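Local atomic coordinates of uncharacterized protein (Gallus gallus, PDB entry 3WXB), a protein that catalyses the NAD(P)H-dependent reduction of carbonyl compounds as a member of the short-chain dehydrogenase/reductase family. Residues A97-G102 / A150-M154; L112-N116 / P144-S148; L155-A159 / K171-I175. All blocks are in the same frame, centred on the assembly; numbering follows the deposited sequence.

Interaction 1: residues A97-G102 / A150-M154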
ATOM      1  N   ALA A  97     -18.630 -15.205   8.861  1.00 32.24           N
ATOM      2  CA  ALA A  97     -18.708 -15.667   7.478  1.00 30.60           C
ATOM      3  C   ALA A  97     -17.844 -16.918   7.261  1.00 32.89           C
ATOM      4  O   ALA A  97     -18.314 -17.900   6.675  1.00 30.43           O
ATOM      5  CB  ALA A  97     -18.319 -14.535   6.472  1.00 29.72           C
ATOM      6  N   ALA A  98     -16.625 -16.921   7.807  1.00 33.38           N
ATOM      7  CA  ALA A  98     -15.729 -18.066   7.634  1.00 34.00           C
ATOM      8  C   ALA A  98     -16.349 -19.306   8.307  1.00 37.04           C
ATOM      9  O   ALA A  98     -16.358 -20.408   7.731  1.00 36.95           O
ATOM     10  CB  ALA A  98     -14.315 -17.788   8.221  1.00 29.53           C
ATOM     11  N   ALA A  99     -16.817 -19.113   9.540  1.00 38.03           N
ATOM     12  CA  ALA A  99     -17.446 -20.184  10.340  1.00 37.04           C
ATOM     13  C   ALA A  99     -18.643 -20.775   9.621  1.00 32.00           C
ATOM     14  O   ALA A  99     -18.848 -21.993   9.637  1.00 38.96           O
ATOM     15  CB  ALA A  99     -17.866 -19.633  11.743  1.00 37.15           C
ATOM     16  N   SER A 100     -19.426 -19.922   8.989  1.00 30.71           N
ATOM     17  CA  SER A 100     -20.608 -20.317   8.209  1.00 32.89           C
ATOM     18  C   SER A 100     -20.242 -21.099   6.943  1.00 35.91           C
ATOM     19  O   SER A 100     -20.801 -22.188   6.651  1.00 32.60           O
ATOM     20  CB  SER A 100     -21.472 -19.069   7.904  1.00 32.26           C
ATOM     21  OG  SER A 100     -22.587 -19.352   7.060  1.00 40.12           O
ATOM     22  N   VAL A 101     -19.286 -20.562   6.186  1.00 34.05           N
ATOM     23  CA  VAL A 101     -18.810 -21.230   4.968  1.00 31.90           C
ATOM     24  C   VAL A 101     -18.200 -22.596   5.292  1.00 29.71           C
ATOM     25  O   VAL A 101     -18.466 -23.557   4.607  1.00 33.26           O
ATOM     26  CB  VAL A 101     -17.782 -20.307   4.202  1.00 35.87           C
ATOM     27  CG1 VAL A 101     -17.171 -21.057   3.052  1.00 32.31           C
ATOM     28  CG2 VAL A 101     -18.507 -18.991   3.664  1.00 30.74           C
ATOM     29  N   GLY A 102     -17.372 -22.640   6.333  1.00 32.91           N
ATOM     30  CA  GLY A 102     -16.772 -23.848   6.890  1.00 34.98           C
ATOM     31  C   GLY A 102     -17.782 -24.927   7.213  1.00 38.28           C
ATOM     32  O   GLY A 102     -17.565 -26.119   6.935  1.00 36.88           O
ATOM     33  N   ALA A 150      -8.709 -15.807   7.686  1.00 28.11           N
ATOM     34  CA  ALA A 150      -9.862 -16.550   8.186  1.00 29.92           C
ATOM     35  C   ALA A 150     -10.200 -17.758   7.280  1.00 30.18           C
ATOM     36  O   ALA A 150     -10.687 -18.796   7.756  1.00 29.40           O
ATOM     37  CB  ALA A 150     -11.069 -15.610   8.350  1.00 31.23           C
ATOM     38  N   PHE A 151      -9.926 -17.644   5.972  1.00 26.39           N
ATOM     39  CA  PHE A 151     -10.182 -18.750   5.085  1.00 26.55           C
ATOM     40  C   PHE A 151      -8.951 -19.690   4.929  1.00 30.81           C
ATOM     41  O   PHE A 151      -9.039 -20.746   4.280  1.00 31.94           O
ATOM     42  CB  PHE A 151     -10.784 -18.250   3.750  1.00 26.90           C
ATOM     43  CG  PHE A 151     -12.207 -17.862   3.882  1.00 29.31           C
ATOM     44  CD1 PHE A 151     -13.217 -18.842   3.885  1.00 29.17           C
ATOM     45  CD2 PHE A 151     -12.569 -16.541   4.125  1.00 32.72           C
ATOM     46  CE1 PHE A 151     -14.568 -18.483   4.041  1.00 29.99           C
ATOM     47  CE2 PHE A 151     -13.883 -16.175   4.302  1.00 28.76           C
ATOM     48  CZ  PHE A 151     -14.893 -17.136   4.279  1.00 32.69           C
ATOM     49  N   LEU A 152      -7.825 -19.319   5.534  1.00 28.26           N
ATOM     50  CA  LEU A 152      -6.588 -20.111   5.379  1.00 32.82           C
ATOM     51  C   LEU A 152      -6.766 -21.638   5.656  1.00 33.17           C
ATOM     52  O   LEU A 152      -6.217 -22.458   4.912  1.00 31.24           O
ATOM     53  CB  LEU A 152      -5.467 -19.584   6.263  1.00 29.10           C
ATOM     54  CG  LEU A 152      -4.010 -19.561   5.700  1.00 39.94           C
ATOM     55  CD1 LEU A 152      -2.968 -19.847   6.730  1.00 34.82           C
ATOM     56  CD2 LEU A 152      -3.735 -20.389   4.467  1.00 36.63           C
ATOM     57  N   PRO A 153      -7.495 -22.006   6.736  1.00 34.19           N
ATOM     58  CA  PRO A 153      -7.653 -23.430   7.049  1.00 35.19           C
ATOM     59  C   PRO A 153      -8.291 -24.154   5.885  1.00 33.84           C
ATOM     60  O   PRO A 153      -7.850 -25.247   5.545  1.00 35.82           O
ATOM     61  CB  PRO A 153      -8.623 -23.414   8.258  1.00 33.98           C
ATOM     62  CG  PRO A 153      -8.180 -22.154   9.019  1.00 36.40           C
ATOM     63  CD  PRO A 153      -8.020 -21.159   7.833  1.00 33.45           C
ATOM     64  N   MET A 154      -9.303 -23.544   5.281  1.00 28.88           N
ATOM     65  CA  MET A 154     -10.022 -24.150   4.173  1.00 30.25           C
ATOM     66  C   MET A 154      -9.292 -24.151   2.830  1.00 31.54           C
ATOM     67  O   MET A 154      -9.413 -25.113   2.060  1.00 29.92           O
ATOM     68  CB  MET A 154     -11.375 -23.498   4.000  1.00 28.64           C
ATOM     69  CG  MET A 154     -12.341 -23.829   5.175  1.00 32.56           C
ATOM     70  SD  MET A 154     -13.693 -22.656   5.170  1.00 44.30           S
ATOM     71  CE  MET A 154     -13.050 -21.529   6.386  1.00 38.18           C
TER
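The ring of F151 lies under the methyl of A98, whose CB sits 4.2 Å from the ring centroid and 17° off the ring normal, a CH-pi contact over one face and offset toward the rim. The outer end of the ring reaches the helix backbone as well, CZ coming to 3.6 Å from A98 CA. V101 meets the same ring at its edge: its CB lies near the ring plane, 3.7 Å from F151 CE1, and the two side chains cross at about a right angle. With CG anti to the carbonyl carbon (chi1 -75°), F151 carries its ring across to the segment 97-102, although its CB is not directed there. The axes of the two short segments run nearly parallel, 18° apart and 9.7 Å at closest approach, as expected for neighbouring helices packed on one face of the Rossmann-fold sheet of a short-chain dehydrogenase; F151 and V101 both also touch L30 of the strand 28-31. An alanine in place of F151 would remove the ring and is likely to open a gap between A98, V101 and L30. Small residues bring the helices together at one end, where A98 CB and A150 CB are 3.9 Å apart. One turn further on, M154 is bent at chi3, and its methyl CE comes to 3.7 Å from A98 O. The sulfur SD meets the backbone of G102, 3.7 Å from its CA, while M154 also packs on L105, further along the helix 91-105.

Interaction 2: residues L112-N116 / P144-S148. With NDP (NADPH dihydro-nicotinamide-adenine-dinucleotide phosphate), chain C.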
ATOM      1  N   LEU A 112     -10.852 -21.477  -4.121  1.00 29.49           N
ATOM      2  CA  LEU A 112     -10.623 -20.183  -4.766  1.00 27.84           C
ATOM      3  C   LEU A 112     -11.251 -19.077  -3.911  1.00 28.12           C
ATOM      4  O   LEU A 112     -12.475 -19.150  -3.577  1.00 28.24           O
ATOM      5  CB  LEU A 112     -11.342 -20.153  -6.097  1.00 31.40           C
ATOM      6  CG  LEU A 112     -10.628 -19.674  -7.338  1.00 39.03           C
ATOM      7  CD1 LEU A 112     -11.532 -19.147  -8.423  1.00 32.98           C
ATOM      8  CD2 LEU A 112      -9.298 -18.852  -7.116  1.00 34.47           C
ATOM      9  N   LEU A 113     -10.457 -18.072  -3.532  1.00 25.41           N
ATOM     10  CA  LEU A 113     -10.993 -16.964  -2.715  1.00 24.93           C
ATOM     11  C   LEU A 113     -10.733 -15.757  -3.541  1.00 24.40           C
ATOM     12  O   LEU A 113      -9.563 -15.522  -3.880  1.00 23.38           O
ATOM     13  CB  LEU A 113     -10.233 -16.812  -1.392  1.00 24.31           C
ATOM     14  CG  LEU A 113     -10.474 -15.469  -0.629  1.00 24.01           C
ATOM     15  CD1 LEU A 113     -11.977 -15.395  -0.252  1.00 24.48           C
ATOM     16  CD2 LEU A 113      -9.628 -15.541   0.663  1.00 20.34           C
ATOM     17  N   ILE A 114     -11.779 -15.023  -3.909  1.00 21.01           N
ATOM     18  CA  ILE A 114     -11.619 -13.818  -4.697  1.00 22.55           C
ATOM     19  C   ILE A 114     -11.971 -12.585  -3.841  1.00 25.09           C
ATOM     20  O   ILE A 114     -13.181 -12.318  -3.581  1.00 25.51           O
ATOM     21  CB  ILE A 114     -12.496 -13.833  -5.955  1.00 20.64           C
ATOM     22  CG1 ILE A 114     -12.151 -15.109  -6.810  1.00 25.16           C
ATOM     23  CG2 ILE A 114     -12.273 -12.566  -6.789  1.00 19.95           C
ATOM     24  CD1 ILE A 114     -13.032 -15.283  -8.092  1.00 25.67           C
ATOM     25  N   ASN A 115     -10.929 -11.828  -3.460  1.00 25.20           N
ATOM     26  CA  ASN A 115     -11.101 -10.535  -2.756  1.00 24.06           C
ATOM     27  C   ASN A 115     -11.390  -9.412  -3.709  1.00 21.87           C
ATOM     28  O   ASN A 115     -10.478  -8.838  -4.305  1.00 23.22           O
ATOM     29  CB  ASN A 115      -9.858 -10.225  -1.942  1.00 23.36           C
ATOM     30  CG  ASN A 115      -9.754 -11.083  -0.696  1.00 27.57           C
ATOM     31  OD1 ASN A 115     -10.656 -11.076   0.158  1.00 27.85           O
ATOM     32  ND2 ASN A 115      -8.629 -11.810  -0.557  1.00 27.93           N
ATOM     33  N   ASN A 116     -12.654  -9.101  -3.883  1.00 21.27           N
ATOM     34  CA  ASN A 116     -13.084  -8.173  -4.896  1.00 23.95           C
ATOM     35  C   ASN A 116     -13.717  -6.921  -4.263  1.00 22.42           C
ATOM     36  O   ASN A 116     -13.668  -5.829  -4.834  1.00 25.65           O
ATOM     37  CB  ASN A 116     -14.093  -8.884  -5.801  1.00 25.32           C
ATOM     38  CG  ASN A 116     -14.946  -7.918  -6.630  1.00 23.72           C
ATOM     39  OD1 ASN A 116     -14.531  -7.421  -7.686  1.00 23.79           O
ATOM     40  ND2 ASN A 116     -16.184  -7.635  -6.129  1.00 25.69           N
ATOM     41  N   PRO A 144      -8.765  -7.762   2.780  1.00 24.96           N
ATOM     42  CA  PRO A 144      -8.260  -8.977   2.044  1.00 24.37           C
ATOM     43  C   PRO A 144      -7.308  -9.753   2.867  1.00 20.63           C
ATOM     44  O   PRO A 144      -7.369 -10.977   2.813  1.00 26.96           O
ATOM     45  CB  PRO A 144      -7.570  -8.368   0.797  1.00 22.47           C
ATOM     46  CG  PRO A 144      -8.531  -7.227   0.498  1.00 22.67           C
ATOM     47  CD  PRO A 144      -8.728  -6.594   1.892  1.00 22.73           C
ATOM     48  N   LEU A 145      -6.462  -9.088   3.671  1.00 20.91           N
ATOM     49  CA  LEU A 145      -5.596  -9.816   4.574  1.00 25.38           C
ATOM     50  C   LEU A 145      -6.374 -10.712   5.581  1.00 28.99           C
ATOM     51  O   LEU A 145      -6.067 -11.907   5.783  1.00 24.78           O
ATOM     52  CB  LEU A 145      -4.660  -8.853   5.318  1.00 22.96           C
ATOM     53  CG  LEU A 145      -3.992  -9.461   6.511  1.00 28.48           C
ATOM     54  CD1 LEU A 145      -2.790 -10.348   6.073  1.00 29.73           C
ATOM     55  CD2 LEU A 145      -3.545  -8.378   7.501  1.00 37.47           C
ATOM     56  N   LEU A 146      -7.337 -10.095   6.267  1.00 25.93           N
ATOM     57  CA  LEU A 146      -8.099 -10.746   7.337  1.00 27.98           C
ATOM     58  C   LEU A 146      -8.952 -11.885   6.810  1.00 25.12           C
ATOM     59  O   LEU A 146      -9.047 -12.951   7.446  1.00 26.27           O
ATOM     60  CB  LEU A 146      -9.038  -9.712   7.990  1.00 32.21           C
ATOM     61  CG  LEU A 146      -8.552  -8.901   9.195  1.00 38.07           C
ATOM     62  CD1 LEU A 146      -7.107  -8.766   9.390  1.00 39.08           C
ATOM     63  CD2 LEU A 146      -9.283  -7.560   9.321  1.00 37.32           C
ATOM     64  N   LEU A 147      -9.535 -11.660   5.655  1.00 26.30           N
ATOM     65  CA  LEU A 147     -10.334 -12.693   4.976  1.00 25.34           C
ATOM     66  C   LEU A 147      -9.440 -13.903   4.588  1.00 30.33           C
ATOM     67  O   LEU A 147      -9.812 -15.061   4.810  1.00 26.39           O
ATOM     68  CB  LEU A 147     -11.035 -12.106   3.780  1.00 27.06           C
ATOM     69  CG  LEU A 147     -12.272 -11.271   4.157  1.00 29.09           C
ATOM     70  CD1 LEU A 147     -12.628 -10.268   3.051  1.00 30.06           C
ATOM     71  CD2 LEU A 147     -13.525 -12.208   4.425  1.00 29.05           C
ATOM     72  N   SER A 148      -8.270 -13.611   4.026  1.00 26.23           N
ATOM     73  CA  SER A 148      -7.281 -14.640   3.726  1.00 27.68           C
ATOM     74  C   SER A 148      -6.900 -15.431   4.987  1.00 28.76           C
ATOM     75  O   SER A 148      -6.878 -16.688   4.962  1.00 28.19           O
ATOM     76  CB  SER A 148      -6.057 -14.021   3.006  1.00 26.03           C
ATOM     77  OG  SER A 148      -6.510 -13.486   1.775  1.00 22.87           O
TER
HETATM   78  PA  NDP C 300     -18.469  -1.351  -7.327  1.00 27.66           P
HETATM   79  O1A NDP C 300     -18.370  -0.045  -6.609  1.00 30.20           O
HETATM   80  O2A NDP C 300     -19.322  -1.401  -8.445  1.00 26.58           O
HETATM   81  O5B NDP C 300     -18.873  -2.459  -6.409  1.00 24.98           O
HETATM   82  C5B NDP C 300     -18.298  -2.489  -5.072  1.00 24.03           C
HETATM   83  C4B NDP C 300     -18.675  -3.790  -4.455  1.00 24.56           C
HETATM   84  O4B NDP C 300     -17.876  -4.036  -3.171  1.00 24.59           O
HETATM   85  C3B NDP C 300     -20.154  -3.839  -4.001  1.00 27.33           C
HETATM   86  O3B NDP C 300     -20.511  -5.284  -3.988  1.00 26.09           O
HETATM   87  C2B NDP C 300     -20.052  -3.349  -2.546  1.00 26.20           C
HETATM   88  O2B NDP C 300     -21.176  -3.723  -1.719  1.00 27.95           O
HETATM   89  C1B NDP C 300     -18.782  -4.103  -2.063  1.00 27.38           C
HETATM   90  N9A NDP C 300     -18.191  -3.391  -0.808  1.00 29.91           N
HETATM   91  C8A NDP C 300     -17.668  -2.148  -0.665  1.00 23.21           C
HETATM   92  N7A NDP C 300     -17.320  -1.982   0.626  1.00 27.18           N
HETATM   93  C5A NDP C 300     -17.741  -3.035   1.307  1.00 27.67           C
HETATM   94  C6A NDP C 300     -17.656  -3.362   2.608  1.00 29.24           C
HETATM   95  N6A NDP C 300     -17.105  -2.485   3.467  1.00 28.36           N
HETATM   96  N1A NDP C 300     -18.104  -4.555   3.036  1.00 29.26           N
HETATM   97  C2A NDP C 300     -18.612  -5.465   2.145  1.00 21.55           C
HETATM   98  N3A NDP C 300     -18.715  -5.103   0.808  1.00 24.11           N
HETATM   99  C4A NDP C 300     -18.240  -3.925   0.419  1.00 28.43           C
HETATM  100  O3  NDP C 300     -16.901  -1.672  -7.692  1.00 29.92           O
HETATM  101  PN  NDP C 300     -16.428  -2.585  -8.939  1.00 25.39           P
HETATM  102  O1N NDP C 300     -16.131  -1.690 -10.050  1.00 25.65           O
HETATM  103  O2N NDP C 300     -17.308  -3.757  -9.106  1.00 27.21           O
HETATM  104  O5D NDP C 300     -14.996  -3.023  -8.290  1.00 28.72           O
HETATM  105  C5D NDP C 300     -14.715  -4.312  -7.709  1.00 23.30           C
HETATM  106  C4D NDP C 300     -13.196  -4.414  -7.501  1.00 25.72           C
HETATM  107  O4D NDP C 300     -12.541  -4.158  -8.734  1.00 26.33           O
HETATM  108  C3D NDP C 300     -12.749  -3.271  -6.545  1.00 23.40           C
HETATM  109  O3D NDP C 300     -11.775  -3.862  -5.692  1.00 28.71           O
HETATM  110  C2D NDP C 300     -12.141  -2.247  -7.415  1.00 25.50           C
HETATM  111  O2D NDP C 300     -11.146  -1.488  -6.731  1.00 23.47           O
HETATM  112  C1D NDP C 300     -11.547  -3.089  -8.519  1.00 23.73           C
HETATM  113  N1N NDP C 300     -11.333  -2.290  -9.753  1.00 27.77           N
HETATM  114  C2N NDP C 300     -12.385  -1.710 -10.478  1.00 20.51           C
HETATM  115  C3N NDP C 300     -12.121  -0.971 -11.636  1.00 23.12           C
HETATM  116  C7N NDP C 300     -13.144  -0.419 -12.429  1.00 28.98           C
HETATM  117  O7N NDP C 300     -12.843   0.250 -13.420  1.00 28.86           O
HETATM  118  N7N NDP C 300     -14.435  -0.762 -12.126  1.00 27.18           N
HETATM  119  C4N NDP C 300     -10.790  -0.760 -12.049  1.00 23.97           C
HETATM  120  C5N NDP C 300      -9.711  -1.311 -11.346  1.00 23.35           C
HETATM  121  C6N NDP C 300      -9.957  -2.055 -10.180  1.00 22.77           C
HETATM  122  P2B NDP C 300     -22.453  -2.690  -1.538  1.00 31.05           P
HETATM  123  O1X NDP C 300     -22.895  -3.218  -0.238  1.00 29.65           O
HETATM  124  O2X NDP C 300     -23.231  -2.961  -2.755  1.00 33.32           O
HETATM  125  O3X NDP C 300     -21.831  -1.341  -1.457  1.00 29.09           O
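N115 lays its carboxamide across the first turn of the segment 144-148, its side chain running obliquely to the ring of P144, with N115 CG 3.8 Å from P144 CB. The two ends of the amide face different neighbours. OD1 lies against L147 CD1 at 3.6 Å, the side chains of N115 and L147 sliding past each other in opposite directions, whereas ND2 is on the side of S148 and the carbonyl of P144. At 3.6 Å from S148 OG, that nitrogen is in packing contact; its hydrogen bond goes to N176 OD1 on the neighbouring strand 173-177, which satisfies the buried nitrogen. CG stands anti to the carbonyl carbon of N115 (chi1 -74°), an orientation that brings the amide over the helix. The strand 112-115 is part of the central parallel sheet of the Rossmann fold, and the helix 130-160 packs on it; strand and helix axes are nearly antiparallel, at 161° and 9.5 Å. L113, two residues before N115, points to the same helix face and sets CD2 3.9 Å from S148 OG. The hydroxyl of S148 has two acceptors for its one proton, P144 O at 2.8 Å from OG and Q212 OE1 of the helix 196-216. N116, just past the strand, turns its CB away from the helix, and its backbone carbonyl O accepts a 2.9 Å hydrogen bond from O3D of NADPH, a ribose hydroxyl on the nicotinamide side. T32 OG1 holds the backbone N of this same residue, while Y198 and T233 are among the residues that also bond the cofactor.

Interaction 3: residues L155-A159 / K171-I175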
ATOM      1  N   LEU A 155      -8.553 -23.078   2.561  1.00 28.30           N
ATOM      2  CA  LEU A 155      -7.595 -23.043   1.441  1.00 28.25           C
ATOM      3  C   LEU A 155      -6.520 -24.156   1.547  1.00 28.29           C
ATOM      4  O   LEU A 155      -6.181 -24.812   0.553  1.00 28.27           O
ATOM      5  CB  LEU A 155      -6.920 -21.675   1.418  1.00 22.18           C
ATOM      6  CG  LEU A 155      -7.890 -20.590   0.919  1.00 28.74           C
ATOM      7  CD1 LEU A 155      -7.458 -19.132   1.288  1.00 23.46           C
ATOM      8  CD2 LEU A 155      -8.115 -20.738  -0.598  1.00 22.76           C
ATOM      9  N   LYS A 156      -5.981 -24.323   2.744  1.00 25.10           N
ATOM     10  CA  LYS A 156      -4.978 -25.327   3.014  1.00 30.68           C
ATOM     11  C   LYS A 156      -5.548 -26.716   2.865  1.00 31.83           C
ATOM     12  O   LYS A 156      -4.831 -27.623   2.461  1.00 30.37           O
ATOM     13  CB  LYS A 156      -4.492 -25.219   4.437  1.00 31.09           C
ATOM     14  CG  LYS A 156      -3.478 -24.118   4.697  1.00 33.63           C
ATOM     15  CD  LYS A 156      -3.062 -24.261   6.186  1.00 36.86           C
ATOM     16  CE  LYS A 156      -2.151 -23.140   6.597  1.00 42.21           C
ATOM     17  NZ  LYS A 156      -1.826 -23.336   8.044  1.00 50.88           N
ATOM     18  N   LYS A 157      -6.799 -26.893   3.291  1.00 32.13           N
ATOM     19  CA  LYS A 157      -7.497 -28.168   3.095  1.00 35.21           C
ATOM     20  C   LYS A 157      -7.656 -28.489   1.603  1.00 32.56           C
ATOM     21  O   LYS A 157      -7.418 -29.664   1.177  1.00 34.53           O
ATOM     22  CB  LYS A 157      -8.880 -28.216   3.812  1.00 39.23           C
ATOM     23  CG  LYS A 157      -9.538 -29.670   3.747  1.00 39.59           C
ATOM     24  CD  LYS A 157      -9.237 -30.478   5.054  1.00 51.80           C
ATOM     25  CE  LYS A 157     -10.389 -30.312   6.160  1.00 52.94           C
ATOM     26  NZ  LYS A 157     -10.839 -28.871   6.527  1.00 58.95           N
ATOM     27  N   ALA A 158      -8.006 -27.479   0.800  1.00 26.71           N
ATOM     28  CA  ALA A 158      -8.057 -27.682  -0.650  1.00 29.50           C
ATOM     29  C   ALA A 158      -6.694 -28.086  -1.255  1.00 32.53           C
ATOM     30  O   ALA A 158      -6.657 -28.903  -2.180  1.00 33.92           O
ATOM     31  CB  ALA A 158      -8.661 -26.478  -1.401  1.00 27.79           C
ATOM     32  N   ALA A 159      -5.615 -27.489  -0.757  1.00 28.64           N
ATOM     33  CA  ALA A 159      -4.255 -27.775  -1.212  1.00 31.64           C
ATOM     34  C   ALA A 159      -3.906 -29.221  -0.852  1.00 35.34           C
ATOM     35  O   ALA A 159      -3.354 -29.935  -1.662  1.00 36.51           O
ATOM     36  CB  ALA A 159      -3.247 -26.830  -0.535  1.00 27.83           C
ATOM     37  N   LYS A 171      -6.525 -25.529  -7.822  1.00 29.44           N
ATOM     38  CA  LYS A 171      -6.122 -26.214  -6.583  1.00 28.09           C
ATOM     39  C   LYS A 171      -6.456 -25.395  -5.290  1.00 29.16           C
ATOM     40  O   LYS A 171      -7.396 -25.710  -4.544  1.00 28.29           O
ATOM     41  CB  LYS A 171      -4.649 -26.613  -6.700  1.00 28.87           C
ATOM     42  CG  LYS A 171      -3.963 -27.153  -5.383  1.00 31.44           C
ATOM     43  CD  LYS A 171      -2.493 -27.538  -5.622  1.00 32.63           C
ATOM     44  CE  LYS A 171      -1.915 -28.067  -4.331  1.00 31.45           C
ATOM     45  NZ  LYS A 171      -0.545 -28.646  -4.501  1.00 33.44           N
ATOM     46  N   ALA A 172      -5.688 -24.341  -5.002  1.00 29.52           N
ATOM     47  CA  ALA A 172      -5.990 -23.493  -3.851  1.00 25.28           C
ATOM     48  C   ALA A 172      -5.372 -22.162  -4.196  1.00 26.71           C
ATOM     49  O   ALA A 172      -4.149 -22.105  -4.404  1.00 25.64           O
ATOM     50  CB  ALA A 172      -5.345 -24.035  -2.585  1.00 26.83           C
ATOM     51  N   ALA A 173      -6.183 -21.113  -4.280  1.00 24.85           N
ATOM     52  CA  ALA A 173      -5.687 -19.783  -4.765  1.00 24.84           C
ATOM     53  C   ALA A 173      -6.395 -18.615  -4.030  1.00 25.26           C
ATOM     54  O   ALA A 173      -7.576 -18.729  -3.729  1.00 25.08           O
ATOM     55  CB  ALA A 173      -5.939 -19.612  -6.269  1.00 21.55           C
ATOM     56  N   ILE A 174      -5.687 -17.527  -3.819  1.00 26.08           N
ATOM     57  CA  ILE A 174      -6.229 -16.258  -3.399  1.00 23.20           C
ATOM     58  C   ILE A 174      -6.042 -15.284  -4.550  1.00 23.31           C
ATOM     59  O   ILE A 174      -4.974 -15.105  -5.036  1.00 22.64           O
ATOM     60  CB  ILE A 174      -5.526 -15.731  -2.134  1.00 24.30           C
ATOM     61  CG1 ILE A 174      -5.771 -16.643  -0.947  1.00 25.53           C
ATOM     62  CG2 ILE A 174      -5.946 -14.320  -1.835  1.00 21.84           C
ATOM     63  CD1 ILE A 174      -4.788 -16.529   0.104  1.00 25.07           C
ATOM     64  N   ILE A 175      -7.120 -14.693  -4.976  1.00 21.29           N
ATOM     65  CA  ILE A 175      -7.120 -13.745  -6.023  1.00 24.01           C
ATOM     66  C   ILE A 175      -7.459 -12.364  -5.431  1.00 25.06           C
ATOM     67  O   ILE A 175      -8.508 -12.171  -4.926  1.00 25.55           O
ATOM     68  CB  ILE A 175      -8.158 -14.087  -7.109  1.00 23.59           C
ATOM     69  CG1 ILE A 175      -8.076 -15.545  -7.509  1.00 28.99           C
ATOM     70  CG2 ILE A 175      -8.062 -13.163  -8.279  1.00 23.78           C
ATOM     71  CD1 ILE A 175      -6.668 -16.012  -7.694  1.00 29.05           C
TER
HETATM   72  O   HOH W   1      -0.283 -29.298  -1.696  1.00 39.87           O
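L155 and I174 meet methyl to methylene, L155 CD1 lying 3.7 Å from I174 CG1, with the side chains crossing at about a right angle. The CB of neither residue is aimed at the opposing segment. In L155 the torsion chi1 of -73° sets CG anti to the carbonyl carbon, and CD1 is thereby carried to the isoleucine while CD2 comes over A173 O at 3.8 Å. The methyl of A172 fits against the helix backbone, 3.3 Å from L155 O, and touches A159 CB at 4.1 Å. A158 brings its own methyl to 3.5 Å from K171 O. K171 is fully extended, every torsion from chi1 (170°) to chi4 being close to trans, which takes its chain past the end of the segment 155-159: CE lies 3.6 Å from A159 O, and a water joins that carbonyl to NZ. The ammonium group is also hydrogen-bonded to G166 O. Around this contact, I174 packs against Q212 and Y216 of the helix 196-216, and A173 and I174 bond through their backbones to the strands 112-115 and 222-227 respectively, placing the strand 173-177 between them in the sheet.

Overall arrangement
All three contacts involve the helix 130-160, which interactions 2, 1 and 3 occupy in that order from 144-148 to 155-159. Their centres lie 11 to 12 Å apart. Along the chain, interaction 2 is nested inside the loop closed by interaction 1, and interaction 3 follows both. Interaction 1 joins this helix to the helix 91-105, whereas interactions 2 and 3 lay it on the neighbouring parallel strands 112-115 and 173-177, linked by probable backbone hydrogen bonds between L113, N115 and I175. F151 packs on L113, connecting interactions 1 and 2. One long helix thus packs against both the sheet and the adjacent helix 91-105, with interaction 2 reaching the NADPH site.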